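Local structure of putative sulfurtransferase DsrE (Allochromatium vinosum, 2HY5) at the interface of chains A and C and the interface of chains A and B. The protein probably carries sulfur as a cysteine persulfide in the oxidation of intracellular sulfur, as a DsrE/TusD-family sulfurtransferase subunit assembled with DsrF and DsrH. Residues are numbered along the deposited sequence; one frame, centred on the assembly and turned at random. Chains: chain A/B, Putative sulfurtransferase dsrE; chain C, Intracellular sulfur oxidation protein dsrF.

Contacts 1 and 3 are parts of one DsrE–DsrF interface, their C-alpha centres about 9 Å apart, and share A:His41, which offers its ring edge to contact 1 and its face to contact 3. Helix 21-32 of chain C supplies partners to each. Contact 2, between two DsrE copies, is about 19 Å from contact 1 and 23 Å from contact 3 between C-alpha centres. Helix 79-85 of chain A carries the arginines of contact 1, runs into A:Gly86 of contact 2, and may couple the two interfaces near the active site. The centre of contact 1 lies about 7 Å from A:Cys78, the probable persulfide cysteine.

Contact 1: the interface of chains A and C. Residues chain A 41, 81, 84-85; chain C 20, 23-24, 27.
C:Glu24 pushes its carboxylate in among A:His41, A:Arg85 and A:Arg84, and the tight half of the contact is built on it. A:Arg85 meets it end-on: NH1 takes the syn lone pair of C:Glu24 OE2 at 3.0 Å, while NH2 reaches OE1 from 35° out of the carboxylate plane. On the other face of that plane, ND1 of A:His41 bonds C:Glu24 OE1 at 2.6 Å, approaching from the anti side. These two bonds to OE1 and the NH1 bond to OE2 together should fix the carboxylate's rotation. With CG anti to its carbonyl carbon (chi1 -58°) and an extended chain beyond, A:Arg85 delivers its guanidinium end to the acid. A:Arg85 NH1 also bonds A:Ala81 O, 3.3 Å away, and the backbone C of A:His41 lies over the guanidinium's centre. C:Ile20 closes the flank, CG2 at the guanidinium edge.

The looser side belongs to A:Arg84, which is poorly ordered. Its NE makes a longer salt bridge of 3.5 Å to C:Glu24 OE2, and its NH2 tentatively reaches C:Glu27, also poorly ordered, through water 1. NH1 points at the ring edge of C:Trp23.

The site joins DsrF helix 21-32 to A:His41 and to helix 79-85, directly after the probable persulfide cysteine A:Cys78, and probably steadies that helix.

Contact 2: the interface of chains A and B. Residues chain A 50, 86, 88, 100-102; chain B 50, 100-102.
A:Leu50 and B:Asn102 lie alongside each other, pointing opposite ways, and the two-fold axis repeats the pairing between A:Asn102 and B:Leu50. CD1 of B:Leu50 sits over the flat face of the amide, 3.8 Å from CG of A:Asn102, and its twin on A:Leu50 does the same to B:Asn102. CG of B:Leu50 stands anti to the carbonyl carbon (chi1 -59°), which sends its two methyls towards A:Asn102 and A:Ala100; CD2 of B:Leu50 lies 3.8 Å from the backbone O of A:Ala100. The A:Val88 side chain meets this leucine at a slant, CG2 of A:Val88 3.9 Å from CB of B:Leu50. A:Gly86 CA packs against the backbone O of B:Leu50.

The amide of A:Asn102 is held from within its own chain. OD1 of A:Asn102 accepts from the backbone N of A:Val88 at 2.7 Å in a nearly straight bond, and ND2 donates to the O of A:Gly86, which lies 30° out of the amide plane. These two bonds fix which end of the amide is which. The same A:Gly86 O reaches B:Asn102 ND2 through water 2, a water-mediated polar link between the chains.

Near the axis CB of A:Ala100 faces CB of B:Ala100, 4.0 Å away. All these residues lie in loops, with A:Gly86 immediately after helix 79-85 and A:Val88 shortly before helix 90-96.

Contact 3: the interface of chains A and C. Residues chain A 9, 41, 130; chain C 14, 21.
C:Tyr21 reaches across to A:Glu9 with its phenol hydroxyl, and the polar contacts gather at that tip. OH of C:Tyr21 donates to OE2 of A:Glu9 at 2.6 Å, meeting the carboxylate oxygen on the syn side and 21° out of plane. The other oxygen, A:Glu9 OE1, stands 3.2 Å from C:Tyr21 OH, leaving the hydroxyl near both oxygens but clearly closer to OE2. A bend in the glutamate chain (chi2 -56°) turns the carboxylate towards the tyrosine, which comes in roughly perpendicular to the glutamate.

Aromatic packing holds the tyrosine lower down. Its ring turns an edge to the face of A:His41, the planes 72° apart and the centroids of the C:Tyr21 and A:His41 rings separated by 5.2 Å. CD2 of C:Tyr21 sits over the middle of the imidazole, 3.9 Å from NE2 of A:His41. The phenol is therefore gripped both at its hydroxyl and along one ring edge.

Weaker links run to the chain A C-terminus, where A:Asp130 is poorly ordered. Water 3 lies 2.9 Å from OH of C:Tyr21 and beside OD1 of A:Asp130, although the latter spacing is doubtful. C:Lys14 brings NZ to the terminal O of A:Asp130 in a weak hydrogen bond.

The tyrosine contacts probably anchor the start of DsrF helix 21-32 on DsrE and probably help to orient A:His41.

Contact 1: the interface of chains A and C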
ATOM      1  N   HIS A  41      -5.616  11.534  -1.836  1.00  6.69           N
ATOM      2  CA  HIS A  41      -5.837  10.133  -1.457  1.00  6.89           C
ATOM      3  C   HIS A  41      -5.841  10.074   0.078  1.00  7.65           C
ATOM      4  O   HIS A  41      -6.311  11.005   0.730  1.00  7.50           O
ATOM      5  CB  HIS A  41      -4.721   9.226  -1.999  1.00  6.50           C
ATOM      6  CG  HIS A  41      -4.519   9.311  -3.482  1.00  8.26           C
ATOM      7  ND1 HIS A  41      -5.503   8.996  -4.394  1.00 10.97           N
ATOM      8  CD2 HIS A  41      -3.423   9.632  -4.213  1.00 10.58           C
ATOM      9  CE1 HIS A  41      -5.025   9.118  -5.619  1.00 11.56           C
ATOM     10  NE2 HIS A  41      -3.763   9.503  -5.536  1.00 10.04           N
ATOM     11  N   ALA A  81     -11.371  13.914  -1.724  1.00  8.68           N
ATOM     12  CA  ALA A  81     -10.729  12.843  -0.977  1.00  8.26           C
ATOM     13  C   ALA A  81     -11.068  12.949   0.513  1.00  9.21           C
ATOM     14  O   ALA A  81     -11.196  11.940   1.200  1.00  8.19           O
ATOM     15  CB  ALA A  81      -9.215  12.900  -1.186  1.00  8.21           C
ATOM     16  N   ARG A  84     -14.645  11.601   1.245  1.00 11.10           N
ATOM     17  CA  ARG A  84     -14.679  10.153   1.173  1.00 13.77           C
ATOM     18  C   ARG A  84     -14.104   9.527   2.441  1.00 11.78           C
ATOM     19  O   ARG A  84     -14.575   8.486   2.901  1.00 12.60           O
ATOM     20  CB  ARG A  84     -13.867   9.693  -0.037  1.00 26.14           C
ATOM     21  CG  ARG A  84     -14.316   8.394  -0.674  1.00 33.33           C
ATOM     22  CD  ARG A  84     -13.483   8.136  -1.919  1.00 36.97           C
ATOM     23  NE  ARG A  84     -13.325   9.358  -2.705  1.00 42.72           N
ATOM     24  CZ  ARG A  84     -13.979   9.627  -3.831  1.00 44.58           C
ATOM     25  NH1 ARG A  84     -14.848   8.756  -4.325  1.00 45.63           N
ATOM     26  NH2 ARG A  84     -13.769  10.777  -4.458  1.00 47.00           N
ATOM     27  N   ARG A  85     -13.111  10.186   3.026  1.00  9.27           N
ATOM     28  CA  ARG A  85     -12.430   9.651   4.195  1.00  8.22           C
ATOM     29  C   ARG A  85     -12.778  10.192   5.577  1.00  9.20           C
ATOM     30  O   ARG A  85     -12.369   9.615   6.587  1.00  8.23           O
ATOM     31  CB  ARG A  85     -10.929   9.746   3.949  1.00  9.00           C
ATOM     32  CG  ARG A  85     -10.509   8.989   2.689  1.00  8.93           C
ATOM     33  CD  ARG A  85      -9.052   9.210   2.358  1.00  7.78           C
ATOM     34  NE  ARG A  85      -8.589   8.366   1.257  1.00  7.89           N
ATOM     35  CZ  ARG A  85      -8.913   8.531  -0.023  1.00  7.54           C
ATOM     36  NH1 ARG A  85      -9.716   9.515  -0.393  1.00  8.89           N
ATOM     37  NH2 ARG A  85      -8.398   7.720  -0.943  1.00  8.66           N
TER
ATOM     38  N   ILE C  20      -7.602   2.715  -4.861  1.00  6.22           N
ATOM     39  CA  ILE C  20      -8.341   3.835  -5.406  1.00  7.25           C
ATOM     40  C   ILE C  20      -7.520   4.693  -6.365  1.00  6.74           C
ATOM     41  O   ILE C  20      -8.064   5.572  -7.026  1.00  7.68           O
ATOM     42  CB  ILE C  20      -8.878   4.730  -4.257  1.00 16.70           C
ATOM     43  CG1 ILE C  20      -9.997   5.637  -4.772  1.00 19.43           C
ATOM     44  CG2 ILE C  20      -7.744   5.557  -3.670  1.00 19.09           C
ATOM     45  CD1 ILE C  20     -10.705   6.413  -3.685  1.00 22.69           C
ATOM     46  N   TRP C  23      -8.989   5.490  -9.963  1.00  8.57           N
ATOM     47  CA  TRP C  23     -10.123   6.407  -9.967  1.00  9.60           C
ATOM     48  C   TRP C  23      -9.758   7.829  -9.551  1.00  8.80           C
ATOM     49  O   TRP C  23     -10.128   8.790 -10.226  1.00  8.98           O
ATOM     50  CB  TRP C  23     -11.235   5.877  -9.054  1.00 16.19           C
ATOM     51  CG  TRP C  23     -12.348   6.859  -8.850  1.00 20.70           C
ATOM     52  CD1 TRP C  23     -12.827   7.314  -7.655  1.00 24.20           C
ATOM     53  CD2 TRP C  23     -13.095   7.538  -9.865  1.00 22.56           C
ATOM     54  NE1 TRP C  23     -13.824   8.237  -7.862  1.00 27.26           N
ATOM     55  CE2 TRP C  23     -14.011   8.394  -9.215  1.00 25.58           C
ATOM     56  CE3 TRP C  23     -13.082   7.510 -11.268  1.00 24.03           C
ATOM     57  CZ2 TRP C  23     -14.901   9.216  -9.909  1.00 26.08           C
ATOM     58  CZ3 TRP C  23     -13.969   8.329 -11.962  1.00 23.70           C
ATOM     59  CH2 TRP C  23     -14.866   9.168 -11.280  1.00 25.61           C
ATOM     60  N   GLU C  24      -9.030   7.980  -8.451  1.00 10.28           N
ATOM     61  CA  GLU C  24      -8.682   9.325  -8.022  1.00  9.98           C
ATOM     62  C   GLU C  24      -7.663   9.980  -8.947  1.00 11.05           C
ATOM     63  O   GLU C  24      -7.596  11.203  -9.027  1.00  9.62           O
ATOM     64  CB  GLU C  24      -8.230   9.327  -6.552  1.00  9.43           C
ATOM     65  CG  GLU C  24      -9.401   9.037  -5.604  1.00 11.93           C
ATOM     66  CD  GLU C  24      -9.083   9.243  -4.135  1.00 10.15           C
ATOM     67  OE1 GLU C  24      -7.989   8.836  -3.690  1.00  9.36           O
ATOM     68  OE2 GLU C  24      -9.942   9.802  -3.418  1.00 12.29           O
ATOM     69  N   GLU C  27      -9.608  11.476 -11.684  1.00 10.27           N
ATOM     70  CA  GLU C  27     -10.231  12.709 -11.205  1.00 12.51           C
ATOM     71  C   GLU C  27      -9.332  13.922 -11.458  1.00 10.16           C
ATOM     72  O   GLU C  27      -9.817  15.002 -11.805  1.00 10.45           O
ATOM     73  CB  GLU C  27     -10.531  12.603  -9.705  1.00 23.45           C
ATOM     74  CG  GLU C  27     -11.724  11.737  -9.351  1.00 30.44           C
ATOM     75  CD  GLU C  27     -13.044  12.463  -9.520  1.00 35.99           C
ATOM     76  OE1 GLU C  27     -13.809  12.535  -8.533  1.00 39.89           O
ATOM     77  OE2 GLU C  27     -13.319  12.962 -10.636  1.00 39.51           O
TER
HETATM   78  O   HOH W   1     -15.165  11.936  -6.325  1.00 51.73           O

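Contact 2: the interface of chains A and B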
ATOM      1  N   LEU A  50      -7.209  15.131  15.664  1.00  7.26           N
ATOM      2  CA  LEU A  50      -7.597  14.141  16.657  1.00  7.40           C
ATOM      3  C   LEU A  50      -6.593  13.034  16.972  1.00  7.47           C
ATOM      4  O   LEU A  50      -6.934  12.084  17.674  1.00  9.12           O
ATOM      5  CB  LEU A  50      -8.940  13.516  16.260  1.00  9.29           C
ATOM      6  CG  LEU A  50     -10.116  14.485  16.108  1.00  9.46           C
ATOM      7  CD1 LEU A  50     -11.370  13.707  15.712  1.00  9.23           C
ATOM      8  CD2 LEU A  50     -10.348  15.248  17.419  1.00 10.25           C
ATOM      9  N   GLY A  86     -13.518  11.291   5.636  1.00  9.47           N
ATOM     10  CA  GLY A  86     -13.897  11.818   6.932  1.00 10.38           C
ATOM     11  C   GLY A  86     -13.098  12.978   7.492  1.00  9.12           C
ATOM     12  O   GLY A  86     -12.967  13.086   8.708  1.00 10.36           O
ATOM     13  N   VAL A  88     -13.177  16.780   8.025  1.00  6.03           N
ATOM     14  CA  VAL A  88     -14.201  17.815   8.001  1.00  6.71           C
ATOM     15  C   VAL A  88     -13.850  19.118   8.709  1.00  7.34           C
ATOM     16  O   VAL A  88     -13.348  19.105   9.831  1.00  6.45           O
ATOM     17  CB  VAL A  88     -15.499  17.264   8.656  1.00 12.79           C
ATOM     18  CG1 VAL A  88     -16.602  18.301   8.602  1.00 15.90           C
ATOM     19  CG2 VAL A  88     -15.923  15.969   7.974  1.00 13.84           C
ATOM     20  N   ALA A 100     -19.679  17.412  14.190  1.00 15.27           N
ATOM     21  CA  ALA A 100     -18.327  17.683  14.666  1.00 13.14           C
ATOM     22  C   ALA A 100     -17.356  17.879  13.506  1.00 11.63           C
ATOM     23  O   ALA A 100     -17.657  17.521  12.370  1.00 10.99           O
ATOM     24  CB  ALA A 100     -17.851  16.539  15.550  1.00 20.14           C
ATOM     25  N   THR A 101     -16.200  18.464  13.808  1.00 11.66           N
ATOM     26  CA  THR A 101     -15.147  18.696  12.818  1.00  9.47           C
ATOM     27  C   THR A 101     -13.882  18.036  13.356  1.00  8.76           C
ATOM     28  O   THR A 101     -13.777  17.772  14.553  1.00  9.45           O
ATOM     29  CB  THR A 101     -14.834  20.199  12.625  1.00 13.92           C
ATOM     30  OG1 THR A 101     -14.287  20.725  13.840  1.00 15.34           O
ATOM     31  CG2 THR A 101     -16.086  20.974  12.261  1.00 12.96           C
ATOM     32  N   ASN A 102     -12.918  17.763  12.484  1.00  8.64           N
ATOM     33  CA  ASN A 102     -11.685  17.148  12.949  1.00  8.39           C
ATOM     34  C   ASN A 102     -10.435  17.709  12.285  1.00  8.54           C
ATOM     35  O   ASN A 102      -9.324  17.299  12.599  1.00 11.73           O
ATOM     36  CB  ASN A 102     -11.744  15.628  12.753  1.00  8.03           C
ATOM     37  CG  ASN A 102     -11.794  15.230  11.295  1.00  7.52           C
ATOM     38  OD1 ASN A 102     -12.159  16.031  10.438  1.00  7.91           O
ATOM     39  ND2 ASN A 102     -11.436  13.984  11.007  1.00  9.21           N
TER
ATOM     40  N   LEU B  50     -17.731  10.565  10.014  1.00  7.26           N
ATOM     41  CA  LEU B  50     -17.593  11.812   9.279  1.00  7.40           C
ATOM     42  C   LEU B  50     -17.431  11.718   7.763  1.00  7.47           C
ATOM     43  O   LEU B  50     -17.144  12.724   7.118  1.00  9.12           O
ATOM     44  CB  LEU B  50     -16.435  12.629   9.868  1.00  9.29           C
ATOM     45  CG  LEU B  50     -16.553  12.992  11.352  1.00  9.46           C
ATOM     46  CD1 LEU B  50     -15.327  13.800  11.776  1.00  9.23           C
ATOM     47  CD2 LEU B  50     -17.838  13.792  11.602  1.00 10.25           C
ATOM     48  N   ALA B 100     -13.783  17.064  20.264  1.00 15.27           N
ATOM     49  CA  ALA B 100     -14.762  16.409  19.403  1.00 13.14           C
ATOM     50  C   ALA B 100     -14.475  14.917  19.268  1.00 11.63           C
ATOM     51  O   ALA B 100     -13.381  14.458  19.588  1.00 10.99           O
ATOM     52  CB  ALA B 100     -14.761  17.061  18.029  1.00 20.14           C
ATOM     53  N   THR B 101     -15.476  14.172  18.806  1.00 11.66           N
ATOM     54  CA  THR B 101     -15.354  12.729  18.587  1.00  9.47           C
ATOM     55  C   THR B 101     -15.727  12.472  17.132  1.00  8.76           C
ATOM     56  O   THR B 101     -16.381  13.300  16.499  1.00  9.45           O
ATOM     57  CB  THR B 101     -16.331  11.911  19.464  1.00 13.92           C
ATOM     58  OG1 THR B 101     -17.676  12.207  19.071  1.00 15.34           O
ATOM     59  CG2 THR B 101     -16.153  12.242  20.933  1.00 12.96           C
ATOM     60  N   ASN B 102     -15.319  11.329  16.590  1.00  8.64           N
ATOM     61  CA  ASN B 102     -15.662  11.028  15.209  1.00  8.39           C
ATOM     62  C   ASN B 102     -16.044   9.572  14.979  1.00  8.54           C
ATOM     63  O   ASN B 102     -16.379   9.184  13.867  1.00 11.73           O
ATOM     64  CB  ASN B 102     -14.509  11.420  14.278  1.00  8.03           C
ATOM     65  CG  ASN B 102     -13.267  10.590  14.508  1.00  7.52           C
ATOM     66  OD1 ASN B 102     -13.098   9.992  15.568  1.00  7.91           O
ATOM     67  ND2 ASN B 102     -12.383  10.556  13.518  1.00  9.21           N
TER
HETATM   68  O   HOH W   2     -12.801  11.016  10.621  1.00  9.83           O

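Contact 3: the interface of chains A and C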
ATOM      1  N   GLU A   9      -0.326   9.418   0.954  1.00  7.13           N
ATOM      2  CA  GLU A   9      -0.621   8.417   1.968  1.00  9.24           C
ATOM      3  C   GLU A   9      -0.861   8.987   3.346  1.00  8.96           C
ATOM      4  O   GLU A   9      -0.380  10.068   3.680  1.00  7.74           O
ATOM      5  CB  GLU A   9       0.524   7.409   2.038  1.00 13.85           C
ATOM      6  CG  GLU A   9       0.894   6.812   0.699  1.00 15.78           C
ATOM      7  CD  GLU A   9      -0.282   6.153   0.001  1.00 19.40           C
ATOM      8  OE1 GLU A   9      -1.150   5.590   0.700  1.00 17.02           O
ATOM      9  OE2 GLU A   9      -0.324   6.183  -1.249  1.00 20.79           O
ATOM     10  N   HIS A  41      -5.616  11.534  -1.836  1.00  6.69           N
ATOM     11  CA  HIS A  41      -5.837  10.133  -1.457  1.00  6.89           C
ATOM     12  C   HIS A  41      -5.841  10.074   0.078  1.00  7.65           C
ATOM     13  O   HIS A  41      -6.311  11.005   0.730  1.00  7.50           O
ATOM     14  CB  HIS A  41      -4.721   9.226  -1.999  1.00  6.50           C
ATOM     15  CG  HIS A  41      -4.519   9.311  -3.482  1.00  8.26           C
ATOM     16  ND1 HIS A  41      -5.503   8.996  -4.394  1.00 10.97           N
ATOM     17  CD2 HIS A  41      -3.423   9.632  -4.213  1.00 10.58           C
ATOM     18  CE1 HIS A  41      -5.025   9.118  -5.619  1.00 11.56           C
ATOM     19  NE2 HIS A  41      -3.763   9.503  -5.536  1.00 10.04           N
ATOM     20  N   ASP A 130       3.082   5.629  -2.255  1.00 27.78           N
ATOM     21  CA  ASP A 130       3.392   4.211  -2.086  1.00 33.14           C
ATOM     22  C   ASP A 130       3.802   3.579  -3.403  1.00 34.64           C
ATOM     23  O   ASP A 130       2.898   3.234  -4.198  1.00 37.14           O
ATOM     24  CB  ASP A 130       2.179   3.469  -1.535  1.00 60.87           C
ATOM     25  CG  ASP A 130       1.800   3.941  -0.162  1.00 65.08           C
ATOM     26  OD1 ASP A 130       0.700   3.581   0.308  1.00 69.17           O
ATOM     27  OD2 ASP A 130       2.613   4.667   0.452  1.00 69.97           O
ATOM     28  OXT ASP A 130       5.018   3.437  -3.629  1.00 60.53           O
TER
ATOM     29  N   LYS C  14      -1.067   1.455 -11.789  1.00  9.47           N
ATOM     30  CA  LYS C  14      -1.772   0.502 -10.937  1.00 10.83           C
ATOM     31  C   LYS C  14      -3.086  -0.002 -11.523  1.00  9.70           C
ATOM     32  O   LYS C  14      -3.775   0.705 -12.260  1.00  9.75           O
ATOM     33  CB  LYS C  14      -2.023   1.122  -9.559  1.00 23.81           C
ATOM     34  CG  LYS C  14      -0.743   1.502  -8.829  1.00 28.15           C
ATOM     35  CD  LYS C  14      -1.037   2.115  -7.475  1.00 31.14           C
ATOM     36  CE  LYS C  14       0.232   2.607  -6.791  1.00 33.32           C
ATOM     37  NZ  LYS C  14       1.205   1.510  -6.537  1.00 36.52           N
ATOM     38  N   TYR C  21      -6.219   4.426  -6.459  1.00  8.65           N
ATOM     39  CA  TYR C  21      -5.350   5.226  -7.320  1.00 10.34           C
ATOM     40  C   TYR C  21      -5.838   5.455  -8.750  1.00 10.51           C
ATOM     41  O   TYR C  21      -5.709   6.558  -9.274  1.00 11.58           O
ATOM     42  CB  TYR C  21      -3.936   4.634  -7.339  1.00 10.60           C
ATOM     43  CG  TYR C  21      -3.326   4.527  -5.955  1.00 13.32           C
ATOM     44  CD1 TYR C  21      -3.155   3.287  -5.342  1.00 12.87           C
ATOM     45  CD2 TYR C  21      -2.966   5.668  -5.239  1.00 14.60           C
ATOM     46  CE1 TYR C  21      -2.641   3.181  -4.051  1.00 15.01           C
ATOM     47  CE2 TYR C  21      -2.451   5.575  -3.942  1.00 16.50           C
ATOM     48  CZ  TYR C  21      -2.292   4.327  -3.356  1.00 14.93           C
ATOM     49  OH  TYR C  21      -1.795   4.216  -2.074  1.00 15.95           O
TER
HETATM   50  O   HOH W   3      -1.041   1.993  -0.307  1.00 19.10           O